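Local coordinates for cytosolic IMP-GMP specific 5'-nucleotidase (Legionella pneumophila subsp. pneumophila, PDB 4OHF), which probably hydrolyses the phosphate from purine nucleoside 5'-monophosphates such as IMP and GMP, as a magnesium-dependent cytosolic nucleotidase of the HAD superfamily, at residues R187-V192 with S225-K230; G202-I207 with L237-I242; I29-K34 with K183-E188; K196-Y201 with D436-S441. All coordinates share one frame; numbering follows the deposited sequence.

In the fold
From the N terminus, interaction 3 opens at 29-34, shortly after the magnesium ligands D23 and D25, and closes about 150 residues later at 183-188, bringing together the two ends of the intervening segment, probably the cap. Interaction 1 starts where interaction 3 finishes, sharing R187 and E188. Interactions 4 and 2 then open in turn, before interaction 1 closes at 225-230; interaction 1 therefore crosses both. Interaction 2 closes at 237-242, wholly within the much longer loop that interaction 4 completes at 436-441. Helix 189-200 serves interactions 1 and 4, while interaction 2 pairs strands of the core sheet beside it. Together they tie the base of this probable cap, the core and the C-terminal region.

Interaction 1 (R187-V192 with S225-K230); sequences REKEVV and SPFLDK
K189, near the start of helix 189-200, and F227, in the loop after helix 213-224, bring their CA atoms to 6.0 Å without a hydrogen bond between the two segments. The F227 ring lies flat against the helix backbone. K189 CA sits over its centre, 3.6 Å from the ring centroid and only 7° off the normal, a textbook CH-pi contact. The opposite face is covered by CB of the preceding P226, and R187 CB reaches the edge at CZ, close to the ring plane. With F227 CG anti to the carbonyl carbon (chi1 -44°), the ring is carried toward K189, whose CB adds to the same face at 3.7 Å from F227 CD1. One turn on, V192 divides its branches: CG2 packs 3.9 Å from F227 CD2, while CG1 meets L228 CD1 at 3.5 Å. At the outer margin the R187 guanidinium comes obliquely to P226, NH2 lying 3.5 Å from P226 CG; that NH2 is hydrogen-bonded to Y222 O in helix 213-224. Dispersion and CH-pi forces therefore carry the contact, and the K189 CA-H, flanked by two peptide groups, is probably polarised enough to favour the electron-rich ring face.

Interaction 2 (G202-I207 with L237-I242); sequences GKKIFI and LFEFVI
I207 and V241 pair in parallel within the core sheet of the HAD fold, where strands 204-208 and 240-243 are the two strands of a beta-alpha-beta unit whose helix is 213-224. Three backbone hydrogen bonds join the two segments: E239 N to I205 O at 2.8 Å, I207 N to F240 O at 3.0 Å, and I242 N to I207 O at 2.8 Å. On the face that carries I207 and V241, the F238 ring is sandwiched. I207 CG1, anti to the carbonyl carbon (chi1 -67°), leads toward this ring, and CD1 rests over its centre, 3.6 Å from the centroid. L237 CB lies over the opposite face, and I205 CG2 meets the edge at CD1. I207 also packs on M24 and L28, and its side chain is about 9 Å from the bound magnesium ion. The sheet's other face bears F206 and F240, their CB atoms 3.9 Å apart and both rings against F287. One water bridges the backbones, accepting from I205 N and donating to L237 O at 2.7 Å.

Interaction 3 (I29-K34 with K183-E188); sequences IRYNSK and KYVIRE
The R30 guanidinium has I186 CG2 over one face, 4.0 Å from NH2, and E188 OE2 at its edge, tilted 22° from the plane. R30 and Y31 form a short, weakly bonded antiparallel pair of strands with V185 and I186. It probably closes the neck of the cap, consistent with the C1 cap that many HAD enzymes carry after their first strand. R30 NE gives E188 OE2 a 2.9 Å hydrogen bond, part of a salt bridge, and NH2 adds a weak one. With the planes 89° apart, OE2 alone meets both donors across this contact, and OE1 is bonded to S435 OG. The Y31 ring has Y184 O obliquely beside it, 3.5 Å from CD1, while H26 and F36 bring their own rings against it. Y31 and V185 are a non-hydrogen-bonded pair, CA atoms 4.3 Å apart. On one side of it I186 N donates to R30 O at 2.7 Å. On the other, N32 N donates to Y184 O, also at 2.7 Å. Y31 OH reaches D25 OD1 and Y215 OH; since D25 binds the magnesium ion, Y31 is second-shell to the metal and probably helps to orient D25. N32 is the N-cap of helix 33-51: CG anti to the backbone N (chi1 -177°) turns the amide so that OD1 accepts from N35 N. N32 CB lies 3.6 Å from Y184 O.

Interaction 4 (K196-Y201 with D436-S441); sequences KHFIRY and DLLEHS
F198 and L438 cross at about a right angle where helix 189-200 of the HAD core packs against the end of the short, weakly bonded helix 434-438. The leucine presents a single methyl group: CD2 stands over the centre of the F198 ring, 3.8 Å from the centroid and 7° off its normal, in a CH-pi contact. The ring's CE2 corner pushes further in, to 3.6 Å from L438 CA, and H440 O approaches that same atom obliquely. One residue back along the helix, the H197 ring turns its edge to the neighbouring backbone. Its CG is anti to the backbone N (chi1 -169°), and L438 O lies in the ring plane 3.7 Å from ND1, too far for a hydrogen bond; H440 O is likewise near that plane, 3.7 Å from CE1. L437 packs on I429 and M431 of strand 429-431, and L438 also touches L195. The second subunit borders this contact too: C362 of that subunit lies against H197, and its Q381 hydrogen-bonds S441 OG. The H440 ring turns its edge to the backbone of its own segment, where ND1 donates a 2.7 Å hydrogen bond to D436 O.

Interaction 1 (R187-V192 with S225-K230)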
# COMPACT_ATOMS: atom_id res chain seq x y z
N ARG B 187 -17.72 16.13 -38.97
CA ARG B 187 -18.17 17.50 -38.73
C ARG B 187 -19.65 17.49 -38.38
O ARG B 187 -20.41 16.65 -38.85
CB ARG B 187 -17.92 18.34 -39.97
CG ARG B 187 -16.46 18.66 -40.21
CD ARG B 187 -16.20 18.98 -41.68
NE ARG B 187 -15.20 20.03 -41.84
CZ ARG B 187 -14.73 20.43 -43.01
NH1 ARG B 187 -15.17 19.87 -44.14
NH2 ARG B 187 -13.83 21.41 -43.07
N GLU B 188 -20.07 18.42 -37.54
CA GLU B 188 -21.46 18.47 -37.13
C GLU B 188 -21.87 19.89 -36.80
O GLU B 188 -21.41 20.45 -35.80
CB GLU B 188 -21.68 17.56 -35.91
CG GLU B 188 -23.05 17.67 -35.25
CD GLU B 188 -23.20 16.81 -33.99
OE1 GLU B 188 -24.26 16.88 -33.34
OE2 GLU B 188 -22.25 16.06 -33.66
N LYS B 189 -22.73 20.47 -37.63
CA LYS B 189 -23.22 21.83 -37.41
C LYS B 189 -23.77 22.03 -36.00
O LYS B 189 -23.47 23.02 -35.34
CB LYS B 189 -24.30 22.17 -38.44
CG LYS B 189 -24.97 23.52 -38.21
CD LYS B 189 -25.80 24.01 -39.41
CE LYS B 189 -27.00 23.10 -39.72
NZ LYS B 189 -26.61 21.75 -40.21
N GLU B 190 -24.56 21.08 -35.54
CA GLU B 190 -25.16 21.18 -34.22
C GLU B 190 -24.19 21.56 -33.10
O GLU B 190 -24.53 22.35 -32.22
CB GLU B 190 -25.86 19.86 -33.87
CG GLU B 190 -27.08 19.50 -34.74
CD GLU B 190 -26.76 19.30 -36.23
OE1 GLU B 190 -25.81 18.56 -36.57
OE2 GLU B 190 -27.47 19.89 -37.07
N VAL B 191 -22.97 21.02 -33.12
CA VAL B 191 -21.99 21.32 -32.08
C VAL B 191 -21.78 22.82 -31.98
O VAL B 191 -21.85 23.39 -30.90
CB VAL B 191 -20.62 20.64 -32.35
CG1 VAL B 191 -19.57 21.19 -31.40
CG2 VAL B 191 -20.73 19.14 -32.17
N VAL B 192 -21.51 23.46 -33.12
CA VAL B 192 -21.29 24.90 -33.15
C VAL B 192 -22.52 25.66 -32.69
O VAL B 192 -22.43 26.58 -31.86
CB VAL B 192 -20.86 25.37 -34.56
CG1 VAL B 192 -20.96 26.88 -34.68
CG2 VAL B 192 -19.42 24.95 -34.81
N SER B 225 -15.02 26.03 -37.88
CA SER B 225 -15.13 27.17 -38.78
C SER B 225 -16.24 27.04 -39.82
O SER B 225 -17.05 27.95 -39.98
CB SER B 225 -13.79 27.43 -39.47
OG SER B 225 -12.81 27.87 -38.53
N PRO B 226 -16.30 25.91 -40.53
CA PRO B 226 -17.33 25.73 -41.55
C PRO B 226 -18.75 26.16 -41.15
O PRO B 226 -19.58 26.37 -42.01
CB PRO B 226 -17.24 24.24 -41.87
CG PRO B 226 -15.80 23.96 -41.69
CD PRO B 226 -15.48 24.69 -40.40
N PHE B 227 -19.01 26.29 -39.85
CA PHE B 227 -20.35 26.66 -39.39
C PHE B 227 -20.42 27.99 -38.65
O PHE B 227 -21.38 28.27 -37.93
CB PHE B 227 -20.90 25.57 -38.46
CG PHE B 227 -20.67 24.19 -38.97
CD1 PHE B 227 -21.39 23.70 -40.04
CD2 PHE B 227 -19.70 23.37 -38.37
CE1 PHE B 227 -21.16 22.41 -40.53
CE2 PHE B 227 -19.47 22.09 -38.85
CZ PHE B 227 -20.20 21.61 -39.93
N LEU B 228 -19.39 28.81 -38.83
CA LEU B 228 -19.35 30.12 -38.18
C LEU B 228 -19.76 31.19 -39.20
O LEU B 228 -19.47 31.06 -40.39
CB LEU B 228 -17.93 30.40 -37.67
CG LEU B 228 -17.48 29.98 -36.26
CD1 LEU B 228 -18.17 28.71 -35.80
CD2 LEU B 228 -15.97 29.82 -36.27
N ASP B 229 -20.45 32.23 -38.74
CA ASP B 229 -20.87 33.30 -39.64
C ASP B 229 -19.65 33.99 -40.24
O ASP B 229 -18.57 33.98 -39.65
CB ASP B 229 -21.73 34.32 -38.89
CG ASP B 229 -23.09 33.77 -38.52
OD1 ASP B 229 -23.84 33.40 -39.44
OD2 ASP B 229 -23.40 33.72 -37.31
N LYS B 230 -19.83 34.58 -41.42
CA LYS B 230 -18.74 35.28 -42.09
C LYS B 230 -18.11 36.28 -41.11
O LYS B 230 -18.80 37.13 -40.55
CB LYS B 230 -19.26 36.02 -43.33
CG LYS B 230 -18.21 36.29 -44.40
CD LYS B 230 -17.68 34.97 -44.98
CE LYS B 230 -16.57 35.19 -46.02
NZ LYS B 230 -17.05 35.94 -47.22

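Interaction 2 (G202-I207 with L237-I242)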
# COMPACT_ATOMS: atom_id res chain seq x y z
N GLY B 202 -24.64 33.16 -21.20
CA GLY B 202 -23.64 33.50 -20.20
C GLY B 202 -22.70 32.39 -19.76
O GLY B 202 -21.96 32.54 -18.80
N LYS B 203 -22.75 31.27 -20.46
CA LYS B 203 -21.89 30.14 -20.14
C LYS B 203 -20.49 30.36 -20.71
O LYS B 203 -20.34 30.87 -21.82
CB LYS B 203 -22.48 28.87 -20.75
CG LYS B 203 -22.76 27.77 -19.77
CD LYS B 203 -23.86 28.16 -18.81
CE LYS B 203 -24.29 26.96 -17.99
NZ LYS B 203 -25.22 27.38 -16.91
N LYS B 204 -19.46 29.99 -19.96
CA LYS B 204 -18.10 30.12 -20.45
C LYS B 204 -17.65 28.72 -20.85
O LYS B 204 -17.84 27.77 -20.12
CB LYS B 204 -17.17 30.67 -19.37
CG LYS B 204 -17.21 32.17 -19.19
CD LYS B 204 -16.20 32.57 -18.13
CE LYS B 204 -16.17 34.07 -17.85
NZ LYS B 204 -15.21 34.36 -16.73
N ILE B 205 -17.04 28.61 -22.03
CA ILE B 205 -16.60 27.31 -22.50
C ILE B 205 -15.10 27.28 -22.74
O ILE B 205 -14.56 28.18 -23.38
CB ILE B 205 -17.34 26.96 -23.80
CG1 ILE B 205 -18.84 27.01 -23.54
CG2 ILE B 205 -16.92 25.58 -24.29
CD1 ILE B 205 -19.66 26.85 -24.77
N PHE B 206 -14.43 26.26 -22.21
CA PHE B 206 -13.00 26.14 -22.43
C PHE B 206 -12.63 24.73 -22.89
O PHE B 206 -13.33 23.76 -22.59
CB PHE B 206 -12.21 26.54 -21.16
CG PHE B 206 -12.37 25.59 -19.98
CD1 PHE B 206 -11.44 24.56 -19.77
CD2 PHE B 206 -13.37 25.79 -19.03
CE1 PHE B 206 -11.51 23.75 -18.61
CE2 PHE B 206 -13.45 24.99 -17.87
CZ PHE B 206 -12.51 23.97 -17.67
N ILE B 207 -11.53 24.64 -23.64
CA ILE B 207 -11.04 23.38 -24.13
C ILE B 207 -9.92 22.89 -23.22
O ILE B 207 -9.08 23.67 -22.77
CB ILE B 207 -10.49 23.53 -25.56
CG1 ILE B 207 -11.64 23.84 -26.51
CG2 ILE B 207 -9.77 22.25 -26.00
CD1 ILE B 207 -11.21 24.06 -27.93
N LEU B 237 -15.46 31.23 -29.47
CA LEU B 237 -16.29 30.24 -28.81
C LEU B 237 -15.68 29.82 -27.47
O LEU B 237 -16.39 29.41 -26.55
CB LEU B 237 -16.45 29.01 -29.70
CG LEU B 237 -17.25 29.16 -30.99
CD1 LEU B 237 -17.14 27.88 -31.80
CD2 LEU B 237 -18.70 29.45 -30.65
N PHE B 238 -14.36 29.95 -27.36
CA PHE B 238 -13.68 29.52 -26.14
C PHE B 238 -12.98 30.59 -25.30
O PHE B 238 -12.20 31.39 -25.80
CB PHE B 238 -12.71 28.40 -26.51
CG PHE B 238 -13.34 27.32 -27.33
CD1 PHE B 238 -14.28 26.47 -26.77
CD2 PHE B 238 -13.05 27.19 -28.68
CE1 PHE B 238 -14.93 25.52 -27.54
CE2 PHE B 238 -13.69 26.24 -29.47
CZ PHE B 238 -14.63 25.40 -28.90
N GLU B 239 -13.27 30.56 -24.00
CA GLU B 239 -12.68 31.50 -23.04
C GLU B 239 -11.20 31.16 -22.91
O GLU B 239 -10.35 32.02 -23.07
CB GLU B 239 -13.39 31.36 -21.69
CG GLU B 239 -13.10 32.48 -20.70
CD GLU B 239 -13.72 33.82 -21.11
OE1 GLU B 239 -13.67 34.77 -20.29
OE2 GLU B 239 -14.26 33.93 -22.24
N PHE B 240 -10.92 29.89 -22.61
CA PHE B 240 -9.55 29.40 -22.49
C PHE B 240 -9.41 28.16 -23.34
O PHE B 240 -10.39 27.46 -23.62
CB PHE B 240 -9.21 28.97 -21.06
CG PHE B 240 -9.24 30.06 -20.06
CD1 PHE B 240 -10.42 30.41 -19.43
CD2 PHE B 240 -8.07 30.74 -19.73
CE1 PHE B 240 -10.45 31.42 -18.47
CE2 PHE B 240 -8.07 31.74 -18.78
CZ PHE B 240 -9.26 32.09 -18.14
N VAL B 241 -8.18 27.89 -23.74
CA VAL B 241 -7.92 26.70 -24.50
C VAL B 241 -6.60 26.19 -23.95
O VAL B 241 -5.56 26.77 -24.20
CB VAL B 241 -7.88 26.99 -26.04
CG1 VAL B 241 -7.08 28.21 -26.30
CG2 VAL B 241 -7.30 25.79 -26.80
N ILE B 242 -6.69 25.12 -23.16
CA ILE B 242 -5.55 24.49 -22.51
C ILE B 242 -5.07 23.23 -23.24
O ILE B 242 -5.80 22.24 -23.36
CB ILE B 242 -5.92 24.14 -21.05
CG1 ILE B 242 -6.55 25.37 -20.38
CG2 ILE B 242 -4.69 23.69 -20.29
CD1 ILE B 242 -7.05 25.12 -18.96
O HOH W 1 -16.87 30.75 -24.24

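Interaction 3 (I29-K34 with K183-E188)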
# COMPACT_ATOMS: atom_id res chain seq x y z
N ILE B 29 -14.71 17.31 -30.68
CA ILE B 29 -14.52 16.98 -32.08
C ILE B 29 -14.73 15.48 -32.29
O ILE B 29 -14.02 14.66 -31.71
CB ILE B 29 -13.12 17.39 -32.53
CG1 ILE B 29 -13.04 18.92 -32.55
CG2 ILE B 29 -12.80 16.82 -33.90
CD1 ILE B 29 -11.67 19.47 -32.87
N ARG B 30 -15.71 15.12 -33.10
CA ARG B 30 -16.00 13.70 -33.33
C ARG B 30 -15.10 13.00 -34.36
O ARG B 30 -14.72 13.58 -35.38
CB ARG B 30 -17.47 13.52 -33.71
CG ARG B 30 -18.29 12.73 -32.69
CD ARG B 30 -19.54 13.45 -32.25
NE ARG B 30 -20.46 13.74 -33.36
CZ ARG B 30 -21.04 12.83 -34.14
NH1 ARG B 30 -20.81 11.54 -33.95
NH2 ARG B 30 -21.84 13.23 -35.12
N TYR B 31 -14.76 11.76 -34.07
CA TYR B 31 -13.93 10.94 -34.95
C TYR B 31 -14.68 9.71 -35.40
O TYR B 31 -15.56 9.21 -34.70
CB TYR B 31 -12.66 10.47 -34.23
CG TYR B 31 -11.57 11.51 -34.10
CD1 TYR B 31 -10.57 11.62 -35.06
CD2 TYR B 31 -11.52 12.36 -32.99
CE1 TYR B 31 -9.54 12.55 -34.92
CE2 TYR B 31 -10.50 13.29 -32.85
CZ TYR B 31 -9.51 13.38 -33.82
OH TYR B 31 -8.51 14.30 -33.69
N ASN B 32 -14.32 9.22 -36.58
CA ASN B 32 -14.90 8.01 -37.13
C ASN B 32 -14.25 6.86 -36.34
O ASN B 32 -13.11 6.48 -36.62
CB ASN B 32 -14.54 7.91 -38.60
CG ASN B 32 -15.16 6.72 -39.27
OD1 ASN B 32 -14.92 5.57 -38.87
ND2 ASN B 32 -15.96 6.97 -40.29
N SER B 33 -14.97 6.32 -35.36
CA SER B 33 -14.45 5.26 -34.51
C SER B 33 -13.75 4.09 -35.19
O SER B 33 -12.63 3.74 -34.82
CB SER B 33 -15.55 4.72 -33.60
OG SER B 33 -15.84 5.64 -32.55
N LYS B 34 -14.41 3.47 -36.16
CA LYS B 34 -13.84 2.33 -36.85
C LYS B 34 -12.52 2.71 -37.49
O LYS B 34 -11.49 2.09 -37.23
CB LYS B 34 -14.81 1.82 -37.91
CG LYS B 34 -15.02 0.32 -37.90
CD LYS B 34 -14.19 -0.42 -38.93
CE LYS B 34 -14.67 -0.16 -40.35
NZ LYS B 34 -14.37 1.23 -40.84
N LYS B 183 -11.35 11.72 -43.58
CA LYS B 183 -11.57 10.29 -43.39
C LYS B 183 -11.64 9.98 -41.89
O LYS B 183 -12.18 8.96 -41.49
CB LYS B 183 -10.42 9.50 -44.02
CG LYS B 183 -10.48 8.00 -43.72
CD LYS B 183 -9.17 7.31 -44.03
CE LYS B 183 -9.26 5.82 -43.71
NZ LYS B 183 -7.97 5.13 -43.98
N TYR B 184 -11.09 10.87 -41.07
CA TYR B 184 -11.06 10.63 -39.63
C TYR B 184 -11.99 11.47 -38.76
O TYR B 184 -12.62 10.92 -37.85
CB TYR B 184 -9.63 10.74 -39.11
CG TYR B 184 -8.79 9.58 -39.58
CD1 TYR B 184 -9.00 8.29 -39.08
CD2 TYR B 184 -7.81 9.75 -40.56
CE1 TYR B 184 -8.26 7.20 -39.53
CE2 TYR B 184 -7.07 8.67 -41.03
CZ TYR B 184 -7.29 7.40 -40.51
OH TYR B 184 -6.55 6.33 -40.97
N VAL B 185 -12.10 12.76 -39.02
CA VAL B 185 -12.98 13.59 -38.19
C VAL B 185 -14.34 13.91 -38.80
O VAL B 185 -14.45 14.29 -39.96
CB VAL B 185 -12.26 14.90 -37.72
CG1 VAL B 185 -10.94 15.04 -38.40
CG2 VAL B 185 -13.14 16.12 -37.97
N ILE B 186 -15.38 13.74 -37.99
CA ILE B 186 -16.75 13.99 -38.40
C ILE B 186 -17.13 15.41 -38.02
O ILE B 186 -16.90 15.85 -36.90
CB ILE B 186 -17.72 13.01 -37.70
CG1 ILE B 186 -17.42 11.58 -38.10
CG2 ILE B 186 -19.15 13.33 -38.08
CD1 ILE B 186 -18.23 10.56 -37.34
N ARG B 187 -17.72 16.13 -38.97
CA ARG B 187 -18.17 17.50 -38.73
C ARG B 187 -19.65 17.49 -38.38
O ARG B 187 -20.41 16.65 -38.85
CB ARG B 187 -17.92 18.34 -39.97
CG ARG B 187 -16.46 18.66 -40.21
CD ARG B 187 -16.20 18.98 -41.68
NE ARG B 187 -15.20 20.03 -41.84
CZ ARG B 187 -14.73 20.43 -43.01
NH1 ARG B 187 -15.17 19.87 -44.14
NH2 ARG B 187 -13.83 21.41 -43.07
N GLU B 188 -20.07 18.42 -37.54
CA GLU B 188 -21.46 18.47 -37.13
C GLU B 188 -21.87 19.89 -36.80
O GLU B 188 -21.41 20.45 -35.80
CB GLU B 188 -21.68 17.56 -35.91
CG GLU B 188 -23.05 17.67 -35.25
CD GLU B 188 -23.20 16.81 -33.99
OE1 GLU B 188 -24.26 16.88 -33.34
OE2 GLU B 188 -22.25 16.06 -33.66

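Interaction 4 (K196-Y201 with D436-S441)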
# COMPACT_ATOMS: atom_id res chain seq x y z
N LYS B 196 -22.76 28.08 -29.27
CA LYS B 196 -23.30 29.42 -29.34
C LYS B 196 -24.49 29.52 -28.41
O LYS B 196 -24.60 30.46 -27.62
CB LYS B 196 -23.72 29.75 -30.77
CG LYS B 196 -22.58 30.15 -31.67
CD LYS B 196 -23.14 30.78 -32.92
CE LYS B 196 -22.07 31.18 -33.92
NZ LYS B 196 -22.66 31.90 -35.09
N HIS B 197 -25.37 28.54 -28.48
CA HIS B 197 -26.51 28.53 -27.60
C HIS B 197 -26.05 28.79 -26.17
O HIS B 197 -26.41 29.80 -25.56
CB HIS B 197 -27.21 27.18 -27.67
CG HIS B 197 -28.55 27.16 -27.00
ND1 HIS B 197 -29.09 26.02 -26.44
CD2 HIS B 197 -29.47 28.14 -26.81
CE1 HIS B 197 -30.28 26.30 -25.93
NE2 HIS B 197 -30.53 27.58 -26.15
N PHE B 198 -25.24 27.88 -25.63
CA PHE B 198 -24.74 28.01 -24.26
C PHE B 198 -24.05 29.33 -23.95
O PHE B 198 -24.29 29.92 -22.89
CB PHE B 198 -23.78 26.86 -23.93
CG PHE B 198 -24.46 25.63 -23.40
CD1 PHE B 198 -24.04 25.04 -22.21
CD2 PHE B 198 -25.54 25.05 -24.07
CE1 PHE B 198 -24.67 23.90 -21.71
CE2 PHE B 198 -26.17 23.92 -23.57
CZ PHE B 198 -25.73 23.35 -22.38
N ILE B 199 -23.20 29.80 -24.85
CA ILE B 199 -22.50 31.05 -24.61
C ILE B 199 -23.51 32.19 -24.50
O ILE B 199 -23.40 33.07 -23.65
CB ILE B 199 -21.51 31.36 -25.74
CG1 ILE B 199 -20.51 30.22 -25.86
CG2 ILE B 199 -20.80 32.67 -25.46
CD1 ILE B 199 -19.68 30.26 -27.11
N ARG B 200 -24.50 32.14 -25.38
CA ARG B 200 -25.55 33.13 -25.43
C ARG B 200 -26.16 33.34 -24.05
O ARG B 200 -26.53 34.46 -23.69
CB ARG B 200 -26.60 32.67 -26.43
CG ARG B 200 -27.55 33.73 -26.93
CD ARG B 200 -28.41 33.12 -28.04
NE ARG B 200 -27.59 32.67 -29.16
CZ ARG B 200 -27.77 31.53 -29.83
NH1 ARG B 200 -26.96 31.22 -30.83
NH2 ARG B 200 -28.75 30.69 -29.48
N TYR B 201 -26.26 32.27 -23.26
CA TYR B 201 -26.82 32.33 -21.92
C TYR B 201 -25.80 32.62 -20.82
O TYR B 201 -26.05 32.35 -19.65
CB TYR B 201 -27.54 31.03 -21.57
CG TYR B 201 -28.93 30.88 -22.15
CD1 TYR B 201 -30.06 30.94 -21.33
CD2 TYR B 201 -29.12 30.64 -23.52
CE1 TYR B 201 -31.35 30.75 -21.86
CE2 TYR B 201 -30.40 30.45 -24.06
CZ TYR B 201 -31.51 30.50 -23.22
OH TYR B 201 -32.77 30.30 -23.75
N ASP B 436 -25.81 16.37 -27.90
CA ASP B 436 -26.98 15.87 -27.20
C ASP B 436 -27.16 16.81 -26.00
O ASP B 436 -28.24 17.35 -25.76
CB ASP B 436 -26.77 14.42 -26.72
CG ASP B 436 -26.81 13.41 -27.87
OD1 ASP B 436 -26.39 12.24 -27.65
OD2 ASP B 436 -27.26 13.78 -28.98
N LEU B 437 -26.09 17.03 -25.27
CA LEU B 437 -26.16 17.94 -24.14
C LEU B 437 -26.42 19.38 -24.58
O LEU B 437 -27.33 20.04 -24.07
CB LEU B 437 -24.88 17.87 -23.31
CG LEU B 437 -24.78 18.91 -22.19
CD1 LEU B 437 -25.92 18.71 -21.21
CD2 LEU B 437 -23.44 18.79 -21.49
N LEU B 438 -25.63 19.87 -25.53
CA LEU B 438 -25.77 21.27 -25.96
C LEU B 438 -27.12 21.62 -26.57
O LEU B 438 -27.41 22.78 -26.80
CB LEU B 438 -24.65 21.64 -26.92
CG LEU B 438 -23.22 21.46 -26.39
CD1 LEU B 438 -22.23 21.79 -27.49
CD2 LEU B 438 -23.00 22.35 -25.19
N GLU B 439 -27.94 20.61 -26.81
CA GLU B 439 -29.26 20.82 -27.40
C GLU B 439 -30.29 21.05 -26.29
O GLU B 439 -31.44 21.39 -26.54
CB GLU B 439 -29.65 19.58 -28.21
CG GLU B 439 -30.38 19.90 -29.49
CD GLU B 439 -29.45 20.45 -30.55
OE1 GLU B 439 -28.77 19.64 -31.22
OE2 GLU B 439 -29.39 21.69 -30.70
N HIS B 440 -29.86 20.81 -25.06
CA HIS B 440 -30.71 21.02 -23.89
C HIS B 440 -30.56 22.46 -23.44
O HIS B 440 -29.70 23.20 -23.91
CB HIS B 440 -30.28 20.10 -22.75
CG HIS B 440 -30.70 18.68 -22.94
ND1 HIS B 440 -30.23 17.89 -23.96
CD2 HIS B 440 -31.58 17.91 -22.25
CE1 HIS B 440 -30.80 16.70 -23.89
NE2 HIS B 440 -31.62 16.68 -22.86
N SER B 441 -31.41 22.85 -22.51
CA SER B 441 -31.39 24.20 -21.97
C SER B 441 -30.18 24.40 -21.07
O SER B 441 -29.95 23.62 -20.15
CB SER B 441 -32.66 24.45 -21.16
OG SER B 441 -32.56 25.67 -20.44